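Local coordinates for protein 15-O-acetyltransferase (Fusarium sporotrichioides, PDB 3FOT) that acetylates the 15-hydroxyl of trichothecene intermediates such as 15-deacetylcalonectrin, a step in the biosynthesis of the mycotoxin T-2 toxin, at residues H282-D287 and E512-F517; I290-A295 and F304-L309; T310-V315 and R391-S396. All coordinates share one frame; numbering follows the deposited sequence.

Interaction 1. Residues H282-D287 and E512-F517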
loop_
_atom_site.group_PDB
_atom_site.type_symbol
_atom_site.label_atom_id
_atom_site.label_comp_id
_atom_site.label_asym_id
_atom_site.label_seq_id
_atom_site.Cartn_x
_atom_site.Cartn_y
_atom_site.Cartn_z
ATOM N N HIS A 282 13.230 -5.602 7.876
ATOM C CA HIS A 282 14.556 -5.140 8.287
ATOM C C HIS A 282 14.512 -3.631 8.300
ATOM O O HIS A 282 14.352 -3.008 7.265
ATOM C CB HIS A 282 15.659 -5.603 7.342
ATOM C CG HIS A 282 17.025 -5.252 7.827
ATOM N ND1 HIS A 282 17.559 -3.990 7.692
ATOM C CD2 HIS A 282 17.943 -5.979 8.510
ATOM C CE1 HIS A 282 18.753 -3.954 8.260
ATOM N NE2 HIS A 282 19.015 -5.150 8.754
ATOM N N LYS A 283 14.629 -3.062 9.492
ATOM C CA LYS A 283 14.694 -1.631 9.653
ATOM C C LYS A 283 16.154 -1.201 9.628
ATOM O O LYS A 283 16.940 -1.592 10.500
ATOM C CB LYS A 283 14.055 -1.239 10.985
ATOM C CG LYS A 283 12.556 -1.375 11.015
ATOM N N LEU A 284 16.520 -0.426 8.616
ATOM C CA LEU A 284 17.859 0.163 8.552
ATOM C C LEU A 284 17.890 1.318 9.543
ATOM O O LEU A 284 16.887 2.017 9.701
ATOM C CB LEU A 284 18.144 0.694 7.153
ATOM C CG LEU A 284 18.320 -0.288 5.999
ATOM C CD1 LEU A 284 18.372 0.479 4.681
ATOM C CD2 LEU A 284 19.594 -1.097 6.197
ATOM N N SER A 285 19.024 1.543 10.205
ATOM C CA SER A 285 19.083 2.661 11.156
ATOM C C SER A 285 18.947 3.957 10.371
ATOM O O SER A 285 19.187 3.979 9.177
ATOM C CB SER A 285 20.389 2.654 11.945
ATOM O OG SER A 285 21.475 2.860 11.066
ATOM N N ALA A 286 18.575 5.052 11.025
ATOM C CA ALA A 286 18.626 6.347 10.334
ATOM C C ALA A 286 20.038 6.651 9.795
ATOM O O ALA A 286 20.188 7.197 8.703
ATOM C CB ALA A 286 18.159 7.485 11.265
ATOM N N ASP A 287 21.069 6.286 10.559
ATOM C CA ASP A 287 22.448 6.603 10.147
ATOM C C ASP A 287 22.799 5.868 8.839
ATOM O O ASP A 287 23.363 6.451 7.887
ATOM C CB ASP A 287 23.451 6.254 11.254
ATOM C CG ASP A 287 23.415 7.247 12.417
ATOM O OD1 ASP A 287 22.992 8.407 12.226
ATOM O OD2 ASP A 287 23.823 6.850 13.511
ATOM N N GLU A 512 22.697 -6.181 2.590
ATOM C CA GLU A 512 24.147 -6.165 2.460
ATOM C C GLU A 512 24.616 -5.435 1.192
ATOM O O GLU A 512 25.564 -4.639 1.243
ATOM C CB GLU A 512 24.709 -7.585 2.530
ATOM C CG GLU A 512 26.226 -7.610 2.707
ATOM C CD GLU A 512 26.805 -9.013 2.848
ATOM O OE1 GLU A 512 26.014 -9.987 2.955
ATOM O OE2 GLU A 512 28.057 -9.128 2.846
ATOM N N PHE A 513 23.979 -5.702 0.049
ATOM C CA PHE A 513 24.357 -4.974 -1.174
ATOM C C PHE A 513 24.069 -3.475 -1.086
ATOM O O PHE A 513 24.874 -2.665 -1.528
ATOM C CB PHE A 513 23.679 -5.550 -2.419
ATOM C CG PHE A 513 24.275 -6.842 -2.908
ATOM C CD1 PHE A 513 25.643 -6.937 -3.222
ATOM C CD2 PHE A 513 23.450 -7.962 -3.111
ATOM C CE1 PHE A 513 26.194 -8.130 -3.723
ATOM C CE2 PHE A 513 23.998 -9.171 -3.604
ATOM C CZ PHE A 513 25.372 -9.250 -3.899
ATOM N N MET A 514 22.909 -3.106 -0.537
ATOM C CA MET A 514 22.621 -1.684 -0.314
ATOM C C MET A 514 23.710 -1.015 0.528
ATOM O O MET A 514 24.187 0.101 0.209
ATOM C CB MET A 514 21.240 -1.531 0.339
ATOM C CG MET A 514 20.113 -1.874 -0.651
ATOM S SD MET A 514 18.525 -1.838 0.178
ATOM C CE MET A 514 18.287 -0.061 0.401
ATOM N N LEU A 515 24.108 -1.685 1.598
ATOM C CA LEU A 515 25.097 -1.134 2.511
ATOM C C LEU A 515 26.452 -1.019 1.836
ATOM O O LEU A 515 27.220 -0.082 2.101
ATOM C CB LEU A 515 25.173 -1.964 3.801
ATOM C CG LEU A 515 23.950 -1.796 4.709
ATOM C CD1 LEU A 515 23.995 -2.866 5.804
ATOM C CD2 LEU A 515 23.870 -0.362 5.301
ATOM N N ALA A 516 26.710 -1.941 0.921
ATOM C CA ALA A 516 27.962 -1.945 0.169
ATOM C C ALA A 516 28.112 -0.720 -0.731
ATOM O O ALA A 516 29.209 -0.393 -1.156
ATOM C CB ALA A 516 28.097 -3.269 -0.648
ATOM N N PHE A 517 27.009 -0.039 -1.015
ATOM C CA PHE A 517 27.032 1.112 -1.901
ATOM C C PHE A 517 27.533 2.353 -1.175
ATOM O O PHE A 517 27.835 3.361 -1.821
ATOM C CB PHE A 517 25.619 1.382 -2.417
ATOM C CG PHE A 517 25.561 2.086 -3.718
ATOM C CD1 PHE A 517 26.046 1.462 -4.872
ATOM C CD2 PHE A 517 24.945 3.341 -3.831
ATOM C CE1 PHE A 517 25.947 2.087 -6.118
ATOM C CE2 PHE A 517 24.831 3.976 -5.064
ATOM C CZ PHE A 517 25.338 3.342 -6.229
#

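Interaction 2. Residues I290-A295 and F304-L309. Unlike the reference sequence in segment 290-295: D291 (reference Ala).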
loop_
_atom_site.group_PDB
_atom_site.type_symbol
_atom_site.label_atom_id
_atom_site.label_comp_id
_atom_site.label_asym_id
_atom_site.label_seq_id
_atom_site.Cartn_x
_atom_site.Cartn_y
_atom_site.Cartn_z
ATOM N N ILE A 290 20.717 7.375 5.911
ATOM C CA ILE A 290 21.206 8.654 5.463
ATOM C C ILE A 290 22.472 8.465 4.609
ATOM O O ILE A 290 22.644 9.123 3.573
ATOM C CB ILE A 290 21.469 9.569 6.703
ATOM C CG1 ILE A 290 20.117 10.065 7.242
ATOM C CG2 ILE A 290 22.390 10.732 6.339
ATOM C CD1 ILE A 290 20.215 10.697 8.622
ATOM N N ASP A 291 23.319 7.527 5.031
ATOM C CA ASP A 291 24.565 7.230 4.314
ATOM C C ASP A 291 24.239 6.627 2.939
ATOM O O ASP A 291 24.891 6.955 1.944
ATOM C CB ASP A 291 25.473 6.253 5.099
ATOM C CG ASP A 291 26.290 6.927 6.202
ATOM O OD1 ASP A 291 26.823 6.209 7.077
ATOM O OD2 ASP A 291 26.383 8.159 6.196
ATOM N N ILE A 292 23.238 5.750 2.890
ATOM C CA ILE A 292 22.830 5.143 1.597
ATOM C C ILE A 292 22.285 6.202 0.631
ATOM O O ILE A 292 22.634 6.221 -0.547
ATOM C CB ILE A 292 21.839 3.952 1.790
ATOM C CG1 ILE A 292 22.537 2.752 2.466
ATOM C CG2 ILE A 292 21.298 3.456 0.424
ATOM C CD1 ILE A 292 21.572 1.703 3.030
ATOM N N VAL A 293 21.419 7.081 1.132
ATOM C CA VAL A 293 20.861 8.171 0.320
ATOM C C VAL A 293 21.975 9.119 -0.167
ATOM O O VAL A 293 21.992 9.526 -1.333
ATOM C CB VAL A 293 19.763 8.936 1.094
ATOM C CG1 VAL A 293 19.401 10.215 0.400
ATOM C CG2 VAL A 293 18.510 8.067 1.237
ATOM N N LYS A 294 22.932 9.417 0.707
ATOM C CA LYS A 294 24.080 10.252 0.310
ATOM C C LYS A 294 24.892 9.584 -0.814
ATOM O O LYS A 294 25.326 10.249 -1.780
ATOM C CB LYS A 294 24.987 10.536 1.515
ATOM C CG LYS A 294 26.158 11.458 1.155
ATOM C CD LYS A 294 27.056 11.730 2.358
ATOM C CE LYS A 294 27.939 10.524 2.713
ATOM N NZ LYS A 294 28.732 10.841 3.933
ATOM N N ALA A 295 25.100 8.273 -0.686
ATOM C CA ALA A 295 25.888 7.535 -1.683
ATOM C C ALA A 295 25.182 7.518 -3.038
ATOM O O ALA A 295 25.831 7.636 -4.086
ATOM C CB ALA A 295 26.199 6.110 -1.197
ATOM N N PHE A 304 18.199 9.890 -9.409
ATOM C CA PHE A 304 18.387 8.563 -8.791
ATOM C C PHE A 304 17.985 8.527 -7.317
ATOM O O PHE A 304 18.158 9.511 -6.580
ATOM C CB PHE A 304 19.819 8.101 -8.936
ATOM C CG PHE A 304 20.178 7.691 -10.325
ATOM C CD1 PHE A 304 19.886 6.410 -10.779
ATOM C CD2 PHE A 304 20.795 8.587 -11.179
ATOM C CE1 PHE A 304 20.229 6.016 -12.073
ATOM C CE2 PHE A 304 21.142 8.212 -12.464
ATOM C CZ PHE A 304 20.856 6.922 -12.909
ATOM N N THR A 305 17.448 7.386 -6.880
ATOM C CA THR A 305 16.929 7.306 -5.529
ATOM C C THR A 305 17.314 5.990 -4.880
ATOM O O THR A 305 17.732 5.027 -5.541
ATOM C CB THR A 305 15.392 7.344 -5.510
ATOM O OG1 THR A 305 14.916 6.143 -6.129
ATOM C CG2 THR A 305 14.825 8.591 -6.254
ATOM N N ILE A 306 17.128 5.950 -3.572
ATOM C CA ILE A 306 17.278 4.713 -2.830
ATOM C C ILE A 306 16.322 3.623 -3.336
ATOM O O ILE A 306 16.627 2.443 -3.218
ATOM C CB ILE A 306 17.124 4.983 -1.309
ATOM C CG1 ILE A 306 17.501 3.765 -0.474
ATOM C CG2 ILE A 306 15.735 5.530 -0.956
ATOM C CD1 ILE A 306 17.737 4.093 1.024
ATOM N N SER A 307 15.180 4.007 -3.916
ATOM C CA SER A 307 14.281 3.006 -4.522
ATOM C C SER A 307 14.933 2.297 -5.735
ATOM O O SER A 307 14.781 1.072 -5.918
ATOM C CB SER A 307 12.982 3.669 -4.969
ATOM O OG SER A 307 12.164 3.930 -3.866
ATOM N N HIS A 308 15.642 3.063 -6.564
ATOM C CA HIS A 308 16.421 2.475 -7.665
ATOM C C HIS A 308 17.455 1.515 -7.103
ATOM O O HIS A 308 17.606 0.393 -7.580
ATOM C CB HIS A 308 17.146 3.550 -8.479
ATOM C CG HIS A 308 16.229 4.486 -9.195
ATOM N ND1 HIS A 308 16.416 5.849 -9.193
ATOM C CD2 HIS A 308 15.129 4.257 -9.950
ATOM C CE1 HIS A 308 15.476 6.424 -9.921
ATOM N NE2 HIS A 308 14.677 5.481 -10.389
ATOM N N LEU A 309 18.174 1.973 -6.085
ATOM C CA LEU A 309 19.238 1.166 -5.485
ATOM C C LEU A 309 18.677 -0.120 -4.894
ATOM O O LEU A 309 19.288 -1.179 -5.007
ATOM C CB LEU A 309 19.975 1.956 -4.405
ATOM C CG LEU A 309 21.122 1.117 -3.814
ATOM C CD1 LEU A 309 22.231 0.903 -4.868
ATOM C CD2 LEU A 309 21.695 1.732 -2.544
#

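Interaction 3. Residues T310-V315 and R391-S396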
loop_
_atom_site.group_PDB
_atom_site.type_symbol
_atom_site.label_atom_id
_atom_site.label_comp_id
_atom_site.label_asym_id
_atom_site.label_seq_id
_atom_site.Cartn_x
_atom_site.Cartn_y
_atom_site.Cartn_z
ATOM N N THR A 310 17.520 -0.017 -4.240
ATOM C CA THR A 310 16.893 -1.210 -3.687
ATOM C C THR A 310 16.548 -2.212 -4.799
ATOM O O THR A 310 16.782 -3.407 -4.667
ATOM C CB THR A 310 15.647 -0.875 -2.828
ATOM O OG1 THR A 310 16.033 0.056 -1.813
ATOM C CG2 THR A 310 15.102 -2.113 -2.157
ATOM N N GLN A 311 15.964 -1.718 -5.877
ATOM C CA GLN A 311 15.644 -2.597 -6.999
ATOM C C GLN A 311 16.912 -3.265 -7.578
ATOM O O GLN A 311 16.888 -4.447 -7.961
ATOM C CB GLN A 311 14.859 -1.820 -8.069
ATOM C CG GLN A 311 14.571 -2.622 -9.345
ATOM C CD GLN A 311 13.573 -3.747 -9.149
ATOM O OE1 GLN A 311 12.380 -3.583 -9.466
ATOM N NE2 GLN A 311 14.049 -4.901 -8.654
ATOM N N ALA A 312 18.004 -2.500 -7.650
ATOM C CA ALA A 312 19.299 -3.021 -8.068
ATOM C C ALA A 312 19.777 -4.162 -7.139
ATOM O O ALA A 312 20.219 -5.228 -7.602
ATOM C CB ALA A 312 20.315 -1.879 -8.099
ATOM N N ALA A 313 19.676 -3.930 -5.830
ATOM C CA ALA A 313 20.146 -4.877 -4.832
ATOM C C ALA A 313 19.306 -6.170 -4.855
ATOM O O ALA A 313 19.830 -7.290 -4.677
ATOM C CB ALA A 313 20.120 -4.212 -3.448
ATOM N N ILE A 314 18.011 -6.001 -5.114
ATOM C CA ILE A 314 17.099 -7.131 -5.304
ATOM C C ILE A 314 17.592 -8.055 -6.417
ATOM O O ILE A 314 17.634 -9.285 -6.258
ATOM C CB ILE A 314 15.655 -6.628 -5.555
ATOM C CG1 ILE A 314 15.099 -6.123 -4.209
ATOM C CG2 ILE A 314 14.770 -7.717 -6.189
ATOM C CD1 ILE A 314 13.808 -5.273 -4.332
ATOM N N VAL A 315 17.958 -7.436 -7.538
ATOM C CA VAL A 315 18.468 -8.161 -8.713
ATOM C C VAL A 315 19.812 -8.819 -8.433
ATOM O O VAL A 315 19.976 -10.022 -8.684
ATOM C CB VAL A 315 18.461 -7.256 -9.959
ATOM C CG1 VAL A 315 19.185 -7.916 -11.133
ATOM C CG2 VAL A 315 17.004 -7.004 -10.349
ATOM N N ARG A 391 21.252 2.384 -13.390
ATOM C CA ARG A 391 21.111 3.132 -14.643
ATOM C C ARG A 391 20.135 2.443 -15.606
ATOM O O ARG A 391 19.336 3.124 -16.249
ATOM C CB ARG A 391 22.476 3.361 -15.305
ATOM C CG ARG A 391 23.444 4.170 -14.442
ATOM C CD ARG A 391 24.690 4.664 -15.214
ATOM N NE ARG A 391 25.645 5.342 -14.320
ATOM C CZ ARG A 391 25.487 6.579 -13.848
ATOM N NH1 ARG A 391 24.420 7.300 -14.181
ATOM N NH2 ARG A 391 26.400 7.105 -13.038
ATOM N N ASN A 392 20.195 1.108 -15.668
ATOM C CA ASN A 392 19.230 0.265 -16.404
ATOM C C ASN A 392 17.802 0.461 -15.866
ATOM O O ASN A 392 16.842 0.632 -16.627
ATOM C CB ASN A 392 19.580 -1.229 -16.285
ATOM C CG ASN A 392 20.635 -1.710 -17.293
ATOM O OD1 ASN A 392 20.295 -2.222 -18.347
ATOM N ND2 ASN A 392 21.908 -1.591 -16.943
ATOM N N ILE A 393 17.660 0.422 -14.544
ATOM C CA ILE A 393 16.362 0.633 -13.897
ATOM C C ILE A 393 15.773 2.012 -14.217
ATOM O O ILE A 393 14.617 2.120 -14.647
ATOM C CB ILE A 393 16.462 0.410 -12.366
ATOM C CG1 ILE A 393 16.795 -1.048 -12.080
ATOM C CG2 ILE A 393 15.129 0.812 -11.616
ATOM C CD1 ILE A 393 17.570 -1.248 -10.773
ATOM N N LYS A 394 16.562 3.062 -14.020
ATOM C CA LYS A 394 16.061 4.411 -14.251
ATOM C C LYS A 394 15.692 4.610 -15.716
ATOM O O LYS A 394 14.647 5.189 -16.007
ATOM C CB LYS A 394 17.076 5.450 -13.793
ATOM C CG LYS A 394 16.670 6.894 -14.079
ATOM C CD LYS A 394 17.679 7.852 -13.499
ATOM C CE LYS A 394 17.250 9.303 -13.679
ATOM N NZ LYS A 394 15.880 9.561 -13.120
ATOM N N LYS A 395 16.534 4.106 -16.621
ATOM C CA LYS A 395 16.287 4.189 -18.064
ATOM C C LYS A 395 14.978 3.483 -18.441
ATOM O O LYS A 395 14.185 4.041 -19.210
ATOM C CB LYS A 395 17.490 3.648 -18.855
ATOM C CG LYS A 395 17.232 3.390 -20.343
ATOM N N SER A 396 14.754 2.284 -17.891
ATOM C CA SER A 396 13.494 1.546 -18.045
ATOM C C SER A 396 12.285 2.372 -17.645
ATOM O O SER A 396 11.305 2.463 -18.395
ATOM C CB SER A 396 13.482 0.278 -17.170
ATOM O OG SER A 396 14.422 -0.665 -17.581
#

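Interaction 1. Residues H282-D287 and E512-F517
L284 meets M514 and L515 through methyl groups alone, and the aromatic groups of these segments pack elsewhere. The F513 ring is stacked with H375, the F517 ring makes a cation-pi contact with R299, and the H282 imidazole leans on L507, Q508 and V511, one to two turns earlier in the helix that carries M514 and L515. L284 directs its side chain from the residue just after strand 277-283 toward helix 500-516, and its two methyls divide between two neighbours. CD1 of L284 approaches CE of M514 at 4.3 Å, whereas CD2 of L284 comes to 4.4 Å from CD2 of L515. The M514 chain is extended about chi2 and then turns at the sulphur (chi3 73°), which brings its terminal methyl to the L284 side. L515 arrives differently: its CB is not directed at L284, but the end of the chain swings nearer and CD2 makes the approach. Both pairs are loose van der Waals contacts, and the backbones stay well apart, with 9.5 Å between CA of L284 and CA of L515. Just after L284 the chain enters a helix with S285 as N-cap; the E288 carboxylate accepts from the S285 backbone N, and S289 OG bonds to the S285 carbonyl, fixing the turn. L284 is also backbone-bonded to S487, as H282 is to L489, so the contact joins edge strand 277-283 of the four-stranded mixed sheet, which pairs with 486-494, to helix 500-516, with I292 of helix 286-299 closing in on both leucines.

Interaction 2. Residues I290-A295 and F304-L309
I292 packs against both I306 and L309 in the first shell, through the single methyl CG2. It lies 3.7 Å from CD1 of I306. At 3.5 Å from CD2 of L309, the same methyl of I292 is tighter than usual van der Waals contact. V293 adds a looser touch at the more exposed side, its CG2 standing 4.1 Å from CD1 of I306, so that the I306 tip is flanked by branches of two consecutive residues. In each of these pairs the side chains cross at about a right angle. I306 extends to this position with CG1 anti to its backbone N, and the two segments approach closely here: CA of V293 and CA of I306 are 5.9 Å apart. In the next shell, I306 is the first residue of its helix, and the helix start is set by a capping box. The backbone N of H308 donates to OG1 of the N-cap residue T305 over 3.2 Å, nearly straight at 161°, and the backbone N of T305 returns a bond of 3.0 Å to ND1 of H308. This second bond is bent (142°) and reaches the imidazole 28° out of its plane, while T305 OG1 sits over one face of the ring, offset toward its rim. Farther out, F304 makes a cation-pi contact with K394, and M514 touches I306. Chemically, the contacts between the two segments are apolar, while the capping bonds order the start of helix 306-321; an ND1 that accepts is consistent with a neutral H308 protonated at NE2.

Interaction 3. Residues T310-V315 and R391-S396
I393 brings its terminal methyl to Q311 and A312 because CG1 is anti to its carbonyl carbon (chi1 -65°) and the chain then runs on extended to CD1. Q311 starts with CG anti to its backbone N and bends at chi2 (69°), presenting its aliphatic middle to the isoleucine, and the two side chains cross obliquely. CD1 of I393 lies 3.6 Å from CG of Q311 and 3.9 Å from CB of A312. It also presses against the main chain, 3.4 Å from the backbone N of A312 and 3.6 Å from O of H308, consistent with the close approach at A312, whose CA is 7.5 Å from CA of I393. On the second helix, S396 OG donates to the N392 carbonyl oxygen over 2.9 Å from above its plane, while the S396 backbone N uses the opposite face. The same hydroxyl is hydrogen-bonded to R364 N, tying this helix to strand 358-365, whose V363 and I365 also touch I393. The contact itself rests on van der Waals packing: the buried I393 side chain, chiefly its CD1, is set against alkyl groups and helix backbone, with Q311 contributing its aliphatic part.

Overall arrangement
From the N-terminal side, the chain leaves strand 277-283 through residues 282-287, which open interaction 1, and enters helix 286-299. Interaction 2 closes a short loop by bringing helix 306-321 back against that helix. Directly afterwards, residues 310-315 open interaction 3, a longer loop completed when helix 379-401 arrives. Interactions 2 and 3 therefore follow in series on helix 306-321, and both nest within the large loop that interaction 1 closes with residues 512-517 near the C terminus. This C-terminal segment also touches the others, F517 meeting L309 and M514 meeting A313, linking helices 286-299, 306-321, 379-401 and 500-516 into one cluster, which interaction 1 joins to edge strand 277-283.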